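Local atomic coordinates of nicotinate-nucleotide diphosphorylase (Carboxylating) (Streptococcus pyogenes GA06023, PDB entry 5HUO), a protein that catalyses the conversion of quinolinate and phosphoribosyl diphosphate to nicotinate ribonucleotide, carbon dioxide and diphosphate, a step of NAD biosynthesis. Residues A[156-161]-A[288-293]; A[225-230]-A[246-251]; A[242-247]-A[267-272]. All coordinates share one frame; numbering follows the deposited sequence.

Contact 1: residues A[156-161]-A[288-293]. With SO4 (sulfate ion), chain I.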
ATOM      1  N   ASP A 156       8.778  37.057 -24.157  1.00122.73           N
ATOM      2  CA  ASP A 156       7.404  36.715 -23.707  1.00124.44           C
ATOM      3  C   ASP A 156       6.632  35.873 -24.679  1.00124.01           C
ATOM      4  O   ASP A 156       5.810  35.079 -24.281  1.00124.53           O
ATOM      5  CB  ASP A 156       6.543  37.996 -23.559  1.00132.59           C
ATOM      6  CG  ASP A 156       6.957  38.863 -22.401  1.00140.06           C
ATOM      7  OD1 ASP A 156       7.873  38.475 -21.637  1.00152.27           O
ATOM      8  OD2 ASP A 156       6.369  39.948 -22.258  1.00148.90           O
ATOM      9  N   ARG A 157       6.819  36.145 -25.960  1.00124.61           N
ATOM     10  CA  ARG A 157       6.074  35.464 -27.012  1.00123.73           C
ATOM     11  C   ARG A 157       6.459  34.011 -27.134  1.00117.86           C
ATOM     12  O   ARG A 157       5.738  33.243 -27.697  1.00117.18           O
ATOM     13  CB  ARG A 157       6.289  36.131 -28.360  1.00132.38           C
ATOM     14  CG  ARG A 157       5.688  37.527 -28.492  1.00139.52           C
ATOM     15  CD  ARG A 157       6.309  38.267 -29.676  1.00145.90           C
ATOM     16  NE  ARG A 157       7.761  38.436 -29.529  1.00149.46           N
ATOM     17  CZ  ARG A 157       8.548  39.102 -30.367  1.00150.73           C
ATOM     18  NH1 ARG A 157       8.040  39.645 -31.469  1.00154.72           N
ATOM     19  NH2 ARG A 157       9.846  39.209 -30.106  1.00147.84           N
ATOM     20  N   ILE A 158       7.610  33.648 -26.598  1.00113.38           N
ATOM     21  CA  ILE A 158       8.093  32.247 -26.569  1.00108.65           C
ATOM     22  C   ILE A 158       8.106  31.694 -25.148  1.00103.84           C
ATOM     23  O   ILE A 158       8.736  32.234 -24.253  1.00103.80           O
ATOM     24  CB  ILE A 158       9.506  32.099 -27.129  1.00109.08           C
ATOM     25  CG1 ILE A 158       9.564  32.676 -28.554  1.00112.04           C
ATOM     26  CG2 ILE A 158       9.927  30.638 -27.088  1.00107.44           C
ATOM     27  CD1 ILE A 158      10.944  32.728 -29.169  1.00112.67           C
ATOM     28  N   LYS A 159       7.391  30.605 -24.973  1.00100.36           N
ATOM     29  CA  LYS A 159       7.228  29.962 -23.683  1.00 96.74           C
ATOM     30  C   LYS A 159       8.310  28.938 -23.432  1.00 95.91           C
ATOM     31  O   LYS A 159       8.852  28.320 -24.358  1.00 96.38           O
ATOM     32  CB  LYS A 159       5.857  29.303 -23.581  1.00 96.45           C
ATOM     33  CG  LYS A 159       4.741  30.292 -23.483  1.00 97.10           C
ATOM     34  CD  LYS A 159       3.378  29.631 -23.648  1.00 97.87           C
ATOM     35  CE  LYS A 159       2.251  30.607 -23.333  1.00 98.91           C
ATOM     36  NZ  LYS A 159       2.175  31.745 -24.293  1.00100.32           N
ATOM     37  N   VAL A 160       8.563  28.726 -22.160  1.00 94.77           N
ATOM     38  CA  VAL A 160       9.542  27.737 -21.741  1.00 93.98           C
ATOM     39  C   VAL A 160       8.867  26.512 -21.106  1.00 93.06           C
ATOM     40  O   VAL A 160       8.205  26.620 -20.092  1.00 92.44           O
ATOM     41  CB  VAL A 160      10.539  28.325 -20.761  1.00 93.54           C
ATOM     42  CG1 VAL A 160      11.474  27.227 -20.250  1.00 92.78           C
ATOM     43  CG2 VAL A 160      11.318  29.432 -21.406  1.00 94.60           C
ATOM     44  N   PHE A 161       9.060  25.348 -21.727  1.00 93.12           N
ATOM     45  CA  PHE A 161       8.370  24.086 -21.345  1.00 92.55           C
ATOM     46  C   PHE A 161       9.330  23.075 -20.765  1.00 91.94           C
ATOM     47  O   PHE A 161      10.526  23.079 -21.052  1.00 92.13           O
ATOM     48  CB  PHE A 161       7.714  23.438 -22.527  1.00 93.29           C
ATOM     49  CG  PHE A 161       6.332  23.927 -22.797  1.00 93.74           C
ATOM     50  CD1 PHE A 161       6.108  25.219 -23.170  1.00 94.39           C
ATOM     51  CD2 PHE A 161       5.255  23.073 -22.735  1.00 93.69           C
ATOM     52  CE1 PHE A 161       4.829  25.676 -23.458  1.00 94.98           C
ATOM     53  CE2 PHE A 161       3.970  23.511 -23.033  1.00 94.26           C
ATOM     54  CZ  PHE A 161       3.748  24.824 -23.389  1.00 94.90           C
ATOM     55  N   ASP A 288       6.418  28.882 -31.082  1.00107.37           N
ATOM     56  CA  ASP A 288       5.518  28.956 -29.920  1.00103.32           C
ATOM     57  C   ASP A 288       6.208  28.691 -28.579  1.00 99.19           C
ATOM     58  O   ASP A 288       5.923  29.368 -27.595  1.00 95.60           O
ATOM     59  CB  ASP A 288       4.347  28.032 -30.111  1.00102.95           C
ATOM     60  CG  ASP A 288       3.549  28.387 -31.368  1.00105.31           C
ATOM     61  OD1 ASP A 288       2.781  29.378 -31.310  1.00103.97           O
ATOM     62  OD2 ASP A 288       3.686  27.660 -32.379  1.00106.05           O
ATOM     63  N   TYR A 289       7.091  27.701 -28.547  1.00 97.34           N
ATOM     64  CA  TYR A 289       7.859  27.428 -27.318  1.00 94.74           C
ATOM     65  C   TYR A 289       9.168  26.643 -27.512  1.00 95.70           C
ATOM     66  O   TYR A 289       9.461  26.161 -28.596  1.00 98.63           O
ATOM     67  CB  TYR A 289       7.003  26.711 -26.316  1.00 91.33           C
ATOM     68  CG  TYR A 289       6.565  25.304 -26.687  1.00 91.12           C
ATOM     69  CD1 TYR A 289       5.492  25.090 -27.534  1.00 91.32           C
ATOM     70  CD2 TYR A 289       7.132  24.210 -26.087  1.00 90.85           C
ATOM     71  CE1 TYR A 289       5.023  23.810 -27.776  1.00 90.61           C
ATOM     72  CE2 TYR A 289       6.678  22.924 -26.330  1.00 90.96           C
ATOM     73  CZ  TYR A 289       5.619  22.723 -27.188  1.00 90.03           C
ATOM     74  OH  TYR A 289       5.181  21.431 -27.454  1.00 88.77           O
ATOM     75  N   VAL A 290       9.962  26.608 -26.451  1.00 93.34           N
ATOM     76  CA  VAL A 290      11.106  25.733 -26.350  1.00 92.98           C
ATOM     77  C   VAL A 290      10.993  24.866 -25.117  1.00 91.41           C
ATOM     78  O   VAL A 290      10.287  25.205 -24.149  1.00 89.70           O
ATOM     79  CB  VAL A 290      12.412  26.500 -26.217  1.00 94.97           C
ATOM     80  CG1 VAL A 290      12.596  27.382 -27.424  1.00 97.64           C
ATOM     81  CG2 VAL A 290      12.482  27.310 -24.930  1.00 93.21           C
ATOM     82  N   SER A 291      11.697  23.750 -25.132  1.00 92.12           N
ATOM     83  CA  SER A 291      11.675  22.802 -23.969  1.00 90.98           C
ATOM     84  C   SER A 291      13.074  22.437 -23.529  1.00 92.16           C
ATOM     85  O   SER A 291      13.988  22.289 -24.364  1.00 94.30           O
ATOM     86  CB  SER A 291      10.840  21.526 -24.273  1.00 90.55           C
ATOM     87  OG  SER A 291      11.464  20.725 -25.291  1.00 92.42           O
ATOM     88  N   SER A 292      13.207  22.211 -22.240  1.00 91.16           N
ATOM     89  CA  SER A 292      14.474  21.850 -21.642  1.00 92.23           C
ATOM     90  C   SER A 292      14.331  20.767 -20.542  1.00 91.45           C
ATOM     91  O   SER A 292      13.663  20.930 -19.541  1.00 89.84           O
ATOM     92  CB  SER A 292      15.135  23.083 -21.042  1.00 92.51           C
ATOM     93  OG  SER A 292      16.429  22.768 -20.531  1.00 94.88           O
ATOM     94  N   GLY A 293      15.070  19.694 -20.704  1.00 92.89           N
ATOM     95  CA  GLY A 293      15.200  18.676 -19.644  1.00 92.73           C
ATOM     96  C   GLY A 293      15.972  19.116 -18.413  1.00 92.65           C
ATOM     97  O   GLY A 293      15.743  18.612 -17.327  1.00 91.95           O
TER
HETATM   98  S   SO4 I 303      17.662  18.044 -22.645  1.00 71.10           S
HETATM   99  O1  SO4 I 303      18.583  19.066 -23.161  1.00 77.34           O
HETATM  100  O2  SO4 I 303      16.333  18.645 -22.554  1.00 79.46           O
HETATM  101  O3  SO4 I 303      17.508  17.003 -23.646  1.00 71.58           O
HETATM  102  O4  SO4 I 303      18.105  17.446 -21.365  1.00 62.32           O
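With CG set between the backbone N and the carbonyl carbon (chi1 66°), the ring of Tyr289 lies across that of Phe161, whose own CG points anti to its carbonyl carbon (chi1 -87°). The two side chains cross at about a right angle, yet the ring planes are only 32° apart, an oblique pairing. Tyr289 CD2 sits over one face of the Phe161 ring, displaced toward the rim, and ring centroids are 4.0 Å apart. Lys159 adds its CB to the same side of the sheet, 3.9 Å from Tyr289 CB. Beneath the rings the two strands run parallel, held by Val290 N to Lys159 O at 2.9 Å and Phe161 N to Val290 O at 2.7 Å. Lys159 N to Asp288 O opens the series, and Ser292 N to Phe161 O closes it at 3.1 Å. On the other face Ile158 CG2 meets Val290 CG1 at 4.2 Å. Past the strand end Gly293 N lies very close to a sulfate, probably from the crystallisation liquor; that bond is doubtful, but His297 and Lys165 also hold the ion. Strand 159-161 is outermost in this chain's parallel sheet, the open alpha/beta barrel of the family, with strand 267-271 beyond 289-291. Helix 122-153 packs on Ile158 and Val160, whereas the Tyr289 ring on the opposite face meets Phe220 of the second subunit.

Contact 2: residues A[225-230]-A[246-251]; sequences EVEVES and MLDNMS
Met246 N reaches Val226 O in a nearly straight bond of 2.8 Å, the shortest polar bond between the two segments. The parallel register continues as Val228 N donates to Met246 O at 2.9 Å and Asp248 N to Val228 O at 3.1 Å. Strands 224-228 and 244-248 are the two ends of a beta-alpha-beta unit whose helix, 231-240, lies against Val228 through Ala233 and Ala234. On the face away from that helix, Met246 carries most of the side-chain contact. Its CG is anti to the backbone N (chi1 179°), and a bend at the last torsion (chi3 -81°) sets the methyl CE between the carboxylates of Glu225 and Glu227. Glu227 runs in the same direction as Met246, with its CG 3.5 Å from the sulfur SD. Glu225 comes obliquely instead, its carboxylate near Met246 CB, although the exact place of that carboxylate is doubtful. Met246 CE lies 3.9 Å from Glu227 OE2 as well. Farther along, the acidic groups gather at the C-terminal ends of the strands: Asp248 OD2 is 4.4 Å from Glu227 OE1 and 4.3 Å from Glu229 OE2, with no bond between them. Met250 SD rests near the carbonyls of Val228 and Glu229, just before the turn that leads to the N-cap Ser251. Lys197 answers part of this negative charge with a salt bridge to Glu227 OE2. Alpha/beta barrels carry their active site at this end of the strands. The apolar thioether covers parts of both glutamate side chains and makes no bond to them, while the acidic cluster would probably favour a cation nearby.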
ATOM      1  N   GLU A 225       1.931  15.297 -31.530  1.00102.84           N
ATOM      2  CA  GLU A 225       3.174  16.012 -31.817  1.00105.94           C
ATOM      3  C   GLU A 225       4.133  15.090 -32.569  1.00110.64           C
ATOM      4  O   GLU A 225       4.109  13.891 -32.392  1.00106.38           O
ATOM      5  CB  GLU A 225       3.831  16.514 -30.519  1.00103.89           C
ATOM      6  CG  GLU A 225       5.107  17.301 -30.729  1.00105.24           C
ATOM      7  CD  GLU A 225       5.629  18.016 -29.480  1.00103.96           C
ATOM      8  OE1 GLU A 225       4.965  18.029 -28.446  1.00101.25           O
ATOM      9  OE2 GLU A 225       6.729  18.587 -29.539  1.00104.13           O
ATOM     10  N   VAL A 226       4.968  15.694 -33.415  1.00117.73           N
ATOM     11  CA  VAL A 226       6.005  14.958 -34.146  1.00123.71           C
ATOM     12  C   VAL A 226       7.340  15.632 -34.016  1.00126.91           C
ATOM     13  O   VAL A 226       7.439  16.833 -34.273  1.00126.44           O
ATOM     14  CB  VAL A 226       5.741  14.923 -35.652  1.00128.21           C
ATOM     15  CG1 VAL A 226       6.885  14.222 -36.352  1.00133.94           C
ATOM     16  CG2 VAL A 226       4.471  14.205 -35.957  1.00127.81           C
ATOM     17  N   GLU A 227       8.357  14.835 -33.701  1.00133.90           N
ATOM     18  CA  GLU A 227       9.765  15.288 -33.731  1.00142.82           C
ATOM     19  C   GLU A 227      10.350  15.137 -35.110  1.00146.08           C
ATOM     20  O   GLU A 227      10.318  14.073 -35.680  1.00146.84           O
ATOM     21  CB  GLU A 227      10.665  14.504 -32.777  1.00149.03           C
ATOM     22  CG  GLU A 227      10.229  14.476 -31.307  1.00152.08           C
ATOM     23  CD  GLU A 227      11.202  13.704 -30.411  1.00154.13           C
ATOM     24  OE1 GLU A 227      12.119  13.005 -30.967  1.00162.31           O
ATOM     25  OE2 GLU A 227      11.039  13.815 -29.158  1.00147.90           O
ATOM     26  N   VAL A 228      10.883  16.227 -35.618  1.00152.08           N
ATOM     27  CA  VAL A 228      11.341  16.327 -36.992  1.00159.01           C
ATOM     28  C   VAL A 228      12.756  16.882 -37.048  1.00168.99           C
ATOM     29  O   VAL A 228      13.073  17.886 -36.416  1.00174.66           O
ATOM     30  CB  VAL A 228      10.374  17.221 -37.777  1.00158.59           C
ATOM     31  CG1 VAL A 228      10.834  17.457 -39.186  1.00161.73           C
ATOM     32  CG2 VAL A 228       9.006  16.569 -37.795  1.00158.88           C
ATOM     33  N   GLU A 229      13.624  16.218 -37.803  1.00180.75           N
ATOM     34  CA  GLU A 229      15.046  16.664 -37.965  1.00184.60           C
ATOM     35  C   GLU A 229      15.335  17.350 -39.300  1.00183.47           C
ATOM     36  O   GLU A 229      16.390  17.913 -39.476  1.00186.69           O
ATOM     37  CB  GLU A 229      16.019  15.491 -37.793  1.00184.65           C
ATOM     38  CG  GLU A 229      15.931  14.841 -36.414  1.00185.56           C
ATOM     39  CD  GLU A 229      17.022  13.824 -36.142  1.00187.34           C
ATOM     40  OE1 GLU A 229      18.113  13.945 -36.732  1.00193.29           O
ATOM     41  OE2 GLU A 229      16.799  12.903 -35.323  1.00181.08           O
ATOM     42  N   SER A 230      14.364  17.312 -40.200  1.00181.14           N
ATOM     43  CA  SER A 230      14.511  17.631 -41.598  1.00181.64           C
ATOM     44  C   SER A 230      13.476  18.628 -42.057  1.00180.43           C
ATOM     45  O   SER A 230      12.355  18.567 -41.617  1.00182.89           O
ATOM     46  CB  SER A 230      14.179  16.341 -42.299  1.00183.41           C
ATOM     47  OG  SER A 230      14.007  16.437 -43.662  1.00190.58           O
ATOM     48  N   MET A 246       7.951  19.480 -33.496  1.00120.44           N
ATOM     49  CA  MET A 246       9.181  19.696 -32.717  1.00122.33           C
ATOM     50  C   MET A 246      10.370  19.748 -33.638  1.00126.86           C
ATOM     51  O   MET A 246      10.644  18.793 -34.321  1.00128.51           O
ATOM     52  CB  MET A 246       9.445  18.590 -31.719  1.00120.38           C
ATOM     53  CG  MET A 246      10.737  18.829 -30.943  1.00121.26           C
ATOM     54  SD  MET A 246      11.318  17.452 -29.925  1.00121.61           S
ATOM     55  CE  MET A 246      10.309  17.618 -28.471  1.00117.93           C
ATOM     56  N   LEU A 247      11.050  20.883 -33.659  1.00129.85           N
ATOM     57  CA  LEU A 247      12.280  21.069 -34.474  1.00133.69           C
ATOM     58  C   LEU A 247      13.449  20.689 -33.612  1.00135.48           C
ATOM     59  O   LEU A 247      13.796  21.365 -32.675  1.00131.59           O
ATOM     60  CB  LEU A 247      12.436  22.503 -34.996  1.00134.32           C
ATOM     61  CG  LEU A 247      11.223  23.081 -35.744  1.00134.37           C
ATOM     62  CD1 LEU A 247      11.421  24.536 -36.140  1.00134.74           C
ATOM     63  CD2 LEU A 247      10.874  22.252 -36.971  1.00137.64           C
ATOM     64  N   ASP A 248      14.028  19.563 -33.938  1.00145.66           N
ATOM     65  CA  ASP A 248      15.032  18.936 -33.073  1.00153.20           C
ATOM     66  C   ASP A 248      16.460  19.374 -33.432  1.00157.44           C
ATOM     67  O   ASP A 248      16.928  19.121 -34.535  1.00154.75           O
ATOM     68  CB  ASP A 248      14.904  17.413 -33.162  1.00157.84           C
ATOM     69  CG  ASP A 248      15.673  16.686 -32.077  1.00157.44           C
ATOM     70  OD1 ASP A 248      16.377  17.317 -31.240  1.00153.05           O
ATOM     71  OD2 ASP A 248      15.544  15.443 -32.086  1.00161.14           O
ATOM     72  N   ASN A 249      17.100  20.055 -32.483  1.00158.78           N
ATOM     73  CA  ASN A 249      18.506  20.499 -32.577  1.00162.77           C
ATOM     74  C   ASN A 249      18.852  21.124 -33.929  1.00166.66           C
ATOM     75  O   ASN A 249      19.905  20.912 -34.471  1.00171.26           O
ATOM     76  CB  ASN A 249      19.467  19.353 -32.233  1.00161.30           C
ATOM     77  N   MET A 250      17.922  21.878 -34.485  1.00172.55           N
ATOM     78  CA  MET A 250      18.096  22.492 -35.818  1.00177.47           C
ATOM     79  C   MET A 250      18.817  23.835 -35.692  1.00173.53           C
ATOM     80  O   MET A 250      18.706  24.510 -34.679  1.00168.67           O
ATOM     81  CB  MET A 250      16.732  22.643 -36.568  1.00178.30           C
ATOM     82  CG  MET A 250      16.116  21.325 -37.106  1.00175.23           C
ATOM     83  SD  MET A 250      14.631  21.418 -38.160  1.00167.25           S
ATOM     84  CE  MET A 250      14.509  23.157 -38.574  1.00165.57           C
ATOM     85  N   SER A 251      19.545  24.200 -36.736  1.00176.30           N
ATOM     86  CA  SER A 251      20.171  25.530 -36.841  1.00178.77           C
ATOM     87  C   SER A 251      19.137  26.626 -37.005  1.00176.05           C
ATOM     88  O   SER A 251      18.051  26.389 -37.534  1.00179.23           O
ATOM     89  CB  SER A 251      21.084  25.638 -38.068  1.00184.58           C
ATOM     90  OG  SER A 251      20.331  25.614 -39.284  1.00181.91           O
TER

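Contact 3: residues A[242-247]-A[267-272]. With SO4 (sulfate ion), chain H; SO4 (sulfate ion), chain G.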
ATOM      1  N   VAL A 242      -0.901  18.073 -38.036  1.00134.00           N
ATOM      2  CA  VAL A 242      -0.527  17.801 -36.616  1.00126.78           C
ATOM      3  C   VAL A 242      -0.658  19.042 -35.783  1.00124.56           C
ATOM      4  O   VAL A 242      -0.739  20.157 -36.321  1.00126.03           O
ATOM      5  CB  VAL A 242       0.884  17.271 -36.380  1.00125.10           C
ATOM      6  CG1 VAL A 242       0.972  15.887 -36.938  1.00127.78           C
ATOM      7  CG2 VAL A 242       1.928  18.218 -36.935  1.00125.16           C
ATOM      8  N   ASP A 243      -0.704  18.823 -34.471  1.00117.49           N
ATOM      9  CA  ASP A 243      -0.941  19.906 -33.526  1.00111.42           C
ATOM     10  C   ASP A 243       0.325  20.663 -33.223  1.00108.38           C
ATOM     11  O   ASP A 243       0.323  21.893 -33.105  1.00108.16           O
ATOM     12  CB  ASP A 243      -1.559  19.336 -32.287  1.00106.81           C
ATOM     13  CG  ASP A 243      -2.900  18.703 -32.570  1.00107.69           C
ATOM     14  OD1 ASP A 243      -3.794  19.415 -33.108  1.00108.10           O
ATOM     15  OD2 ASP A 243      -3.100  17.522 -32.216  1.00107.42           O
ATOM     16  N   ILE A 244       1.404  19.912 -33.115  1.00107.34           N
ATOM     17  CA  ILE A 244       2.696  20.465 -32.722  1.00106.76           C
ATOM     18  C   ILE A 244       3.829  19.791 -33.451  1.00109.62           C
ATOM     19  O   ILE A 244       3.874  18.580 -33.550  1.00108.20           O
ATOM     20  CB  ILE A 244       2.980  20.270 -31.234  1.00103.35           C
ATOM     21  CG1 ILE A 244       1.813  20.808 -30.416  1.00 99.50           C
ATOM     22  CG2 ILE A 244       4.307  20.966 -30.868  1.00103.86           C
ATOM     23  CD1 ILE A 244       1.937  20.600 -28.917  1.00 97.90           C
ATOM     24  N   ILE A 245       4.725  20.608 -33.978  1.00114.72           N
ATOM     25  CA  ILE A 245       5.937  20.114 -34.651  1.00120.78           C
ATOM     26  C   ILE A 245       7.144  20.481 -33.824  1.00120.75           C
ATOM     27  O   ILE A 245       7.282  21.644 -33.428  1.00123.31           O
ATOM     28  CB  ILE A 245       6.092  20.696 -36.056  1.00127.55           C
ATOM     29  CG1 ILE A 245       4.916  20.255 -36.920  1.00129.84           C
ATOM     30  CG2 ILE A 245       7.412  20.245 -36.676  1.00133.22           C
ATOM     31  CD1 ILE A 245       4.914  20.840 -38.316  1.00133.43           C
ATOM     32  N   MET A 246       7.951  19.480 -33.496  1.00120.44           N
ATOM     33  CA  MET A 246       9.181  19.696 -32.717  1.00122.33           C
ATOM     34  C   MET A 246      10.370  19.748 -33.638  1.00126.86           C
ATOM     35  O   MET A 246      10.644  18.793 -34.321  1.00128.51           O
ATOM     36  CB  MET A 246       9.445  18.590 -31.719  1.00120.38           C
ATOM     37  CG  MET A 246      10.737  18.829 -30.943  1.00121.26           C
ATOM     38  SD  MET A 246      11.318  17.452 -29.925  1.00121.61           S
ATOM     39  CE  MET A 246      10.309  17.618 -28.471  1.00117.93           C
ATOM     40  N   LEU A 247      11.050  20.883 -33.659  1.00129.85           N
ATOM     41  CA  LEU A 247      12.280  21.069 -34.474  1.00133.69           C
ATOM     42  C   LEU A 247      13.449  20.689 -33.612  1.00135.48           C
ATOM     43  O   LEU A 247      13.796  21.365 -32.675  1.00131.59           O
ATOM     44  CB  LEU A 247      12.436  22.503 -34.996  1.00134.32           C
ATOM     45  CG  LEU A 247      11.223  23.081 -35.744  1.00134.37           C
ATOM     46  CD1 LEU A 247      11.421  24.536 -36.140  1.00134.74           C
ATOM     47  CD2 LEU A 247      10.874  22.252 -36.971  1.00137.64           C
ATOM     48  N   ARG A 267       1.647  24.282 -34.300  1.00113.88           N
ATOM     49  CA  ARG A 267       2.460  24.926 -33.254  1.00110.96           C
ATOM     50  C   ARG A 267       3.885  24.428 -33.356  1.00112.14           C
ATOM     51  O   ARG A 267       4.124  23.317 -33.806  1.00110.24           O
ATOM     52  CB  ARG A 267       1.978  24.586 -31.869  1.00106.24           C
ATOM     53  CG  ARG A 267       0.605  25.063 -31.542  1.00102.68           C
ATOM     54  CD  ARG A 267       0.668  26.550 -31.320  1.00101.98           C
ATOM     55  NE  ARG A 267      -0.639  27.062 -31.014  1.00102.86           N
ATOM     56  CZ  ARG A 267      -0.983  28.343 -31.005  1.00105.89           C
ATOM     57  NH1 ARG A 267      -0.118  29.282 -31.274  1.00107.57           N
ATOM     58  NH2 ARG A 267      -2.232  28.690 -30.693  1.00108.68           N
ATOM     59  N   ILE A 268       4.824  25.291 -33.009  1.00112.74           N
ATOM     60  CA  ILE A 268       6.230  24.973 -33.231  1.00116.00           C
ATOM     61  C   ILE A 268       6.964  25.010 -31.929  1.00114.20           C
ATOM     62  O   ILE A 268       6.921  26.014 -31.204  1.00115.32           O
ATOM     63  CB  ILE A 268       6.925  25.890 -34.247  1.00120.90           C
ATOM     64  CG1 ILE A 268       6.141  25.949 -35.570  1.00125.17           C
ATOM     65  CG2 ILE A 268       8.356  25.416 -34.515  1.00122.15           C
ATOM     66  CD1 ILE A 268       6.577  27.102 -36.496  1.00131.04           C
ATOM     67  N   GLU A 269       7.628  23.895 -31.657  1.00112.10           N
ATOM     68  CA  GLU A 269       8.489  23.729 -30.479  1.00112.21           C
ATOM     69  C   GLU A 269       9.927  23.539 -30.949  1.00115.37           C
ATOM     70  O   GLU A 269      10.146  22.797 -31.903  1.00123.00           O
ATOM     71  CB  GLU A 269       8.056  22.520 -29.635  1.00108.24           C
ATOM     72  CG  GLU A 269       9.113  21.965 -28.646  1.00107.04           C
ATOM     73  CD  GLU A 269       8.604  20.783 -27.764  1.00105.47           C
ATOM     74  OE1 GLU A 269       9.267  20.397 -26.762  1.00101.70           O
ATOM     75  OE2 GLU A 269       7.507  20.232 -28.067  1.00102.29           O
ATOM     76  N   CYS A 270      10.875  24.219 -30.316  1.00112.84           N
ATOM     77  CA  CYS A 270      12.261  23.903 -30.511  1.00115.44           C
ATOM     78  C   CYS A 270      12.754  23.166 -29.295  1.00113.89           C
ATOM     79  O   CYS A 270      12.455  23.512 -28.172  1.00112.58           O
ATOM     80  CB  CYS A 270      13.111  25.130 -30.756  1.00118.91           C
ATOM     81  SG  CYS A 270      12.920  25.805 -32.429  1.00126.77           S
ATOM     82  N   SER A 271      13.583  22.158 -29.520  1.00117.24           N
ATOM     83  CA  SER A 271      14.139  21.354 -28.414  1.00116.32           C
ATOM     84  C   SER A 271      15.500  20.772 -28.740  1.00119.89           C
ATOM     85  O   SER A 271      15.937  20.785 -29.888  1.00122.80           O
ATOM     86  CB  SER A 271      13.206  20.240 -28.094  1.00115.22           C
ATOM     87  OG  SER A 271      13.719  19.451 -27.041  1.00115.08           O
ATOM     88  N   GLY A 272      16.190  20.396 -27.681  1.00122.72           N
ATOM     89  CA  GLY A 272      17.550  19.847 -27.759  1.00129.45           C
ATOM     90  C   GLY A 272      18.694  20.867 -27.709  1.00134.05           C
ATOM     91  O   GLY A 272      18.685  21.872 -28.455  1.00130.41           O
TER
HETATM   92  S   SO4 H 302      -3.816  25.703 -30.083  1.00 97.89           S
HETATM   93  O1  SO4 H 302      -3.185  26.225 -28.842  1.00 90.87           O
HETATM   94  O2  SO4 H 302      -4.933  26.569 -30.589  1.00 92.39           O
HETATM   95  O3  SO4 H 302      -4.227  24.296 -29.826  1.00 94.46           O
HETATM   96  O4  SO4 H 302      -2.799  25.681 -31.146  1.00119.92           O
HETATM   97  S   SO4 G 301      -3.288  32.265 -30.253  1.00122.66           S
HETATM   98  O1  SO4 G 301      -2.716  33.606 -30.006  1.00127.07           O
HETATM   99  O2  SO4 G 301      -4.703  32.374 -30.693  1.00124.30           O
HETATM  100  O3  SO4 G 301      -2.463  31.604 -31.295  1.00113.96           O
HETATM  101  O4  SO4 G 301      -3.250  31.489 -28.995  1.00113.48           O
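Arg267 CB lies 3.4 Å from Asp243 O and packs on Ile244 CG1, the two side chains crossing at a slant. CG stays beside Asp243 O, and a bend there (chi2 -74°) swings the rest of the chain outward, so CD passes O4 of the sulfate in chain H. NE donates to that O4 at 2.6 Å, and NH2 adds a weak bond to it. NH2 also holds O3 of the sulfate in chain G at 3.0 Å. Both anions, probably from the crystallisation liquor, lie at the edge of the guanidinium, in its plane. NH1 adds a weak bond to the chain G sulfate, but also makes a salt bridge with Asp288. Phe220 of the second subunit packs on Arg267 and Ile244, placing this end of the sheet at the subunit interface. Strands 244-248 and 267-271 are joined through helix 252-262 as a beta-alpha-beta crossover in the parallel sheet of the C-terminal barrel domain. Five backbone bonds tie them, among them Ile245 N to Arg267 O at 2.8 Å and Glu269 N to Ile245 O at 2.9 Å. On the helix side, Leu247 CD1 wedges against Ile268 CG2 at 3.6 Å and reaches Cys270 SG at 4.2 Å; Ala258 of helix 252-262 packs on Leu247 and Ile262 on Ile268. On the other face Glu269 extends alongside Met246, bringing OE1 to 3.4 Å from the methyl CE. Ser291 bonds to OE1 and His186 to OE2 of this buried carboxylate, while Ser271 CB closes against Met246 SD.

How the contacts relate
All three contacts pair neighbouring strands of one parallel sheet in the C-terminal domain, ordered 159-161, 289-291, 267-271, 244-248, 224-228 and 194-196. Contact 1 joins strands far apart in sequence, and contacts 2 and 3 are nested within the long loop it closes. The centres of contacts 2 and 3 lie about 7 Å apart, and the two contacts share Met246 and Leu247 on strand 244-248; the centre of contact 1 is about 10 Å from that of contact 3 and 14 Å from that of contact 2. Strand 267-271 links contact 3 to contact 1. Contacts 1 and 3 also touch the second subunit, so this part of the sheet lies at a subunit interface of the hexamer.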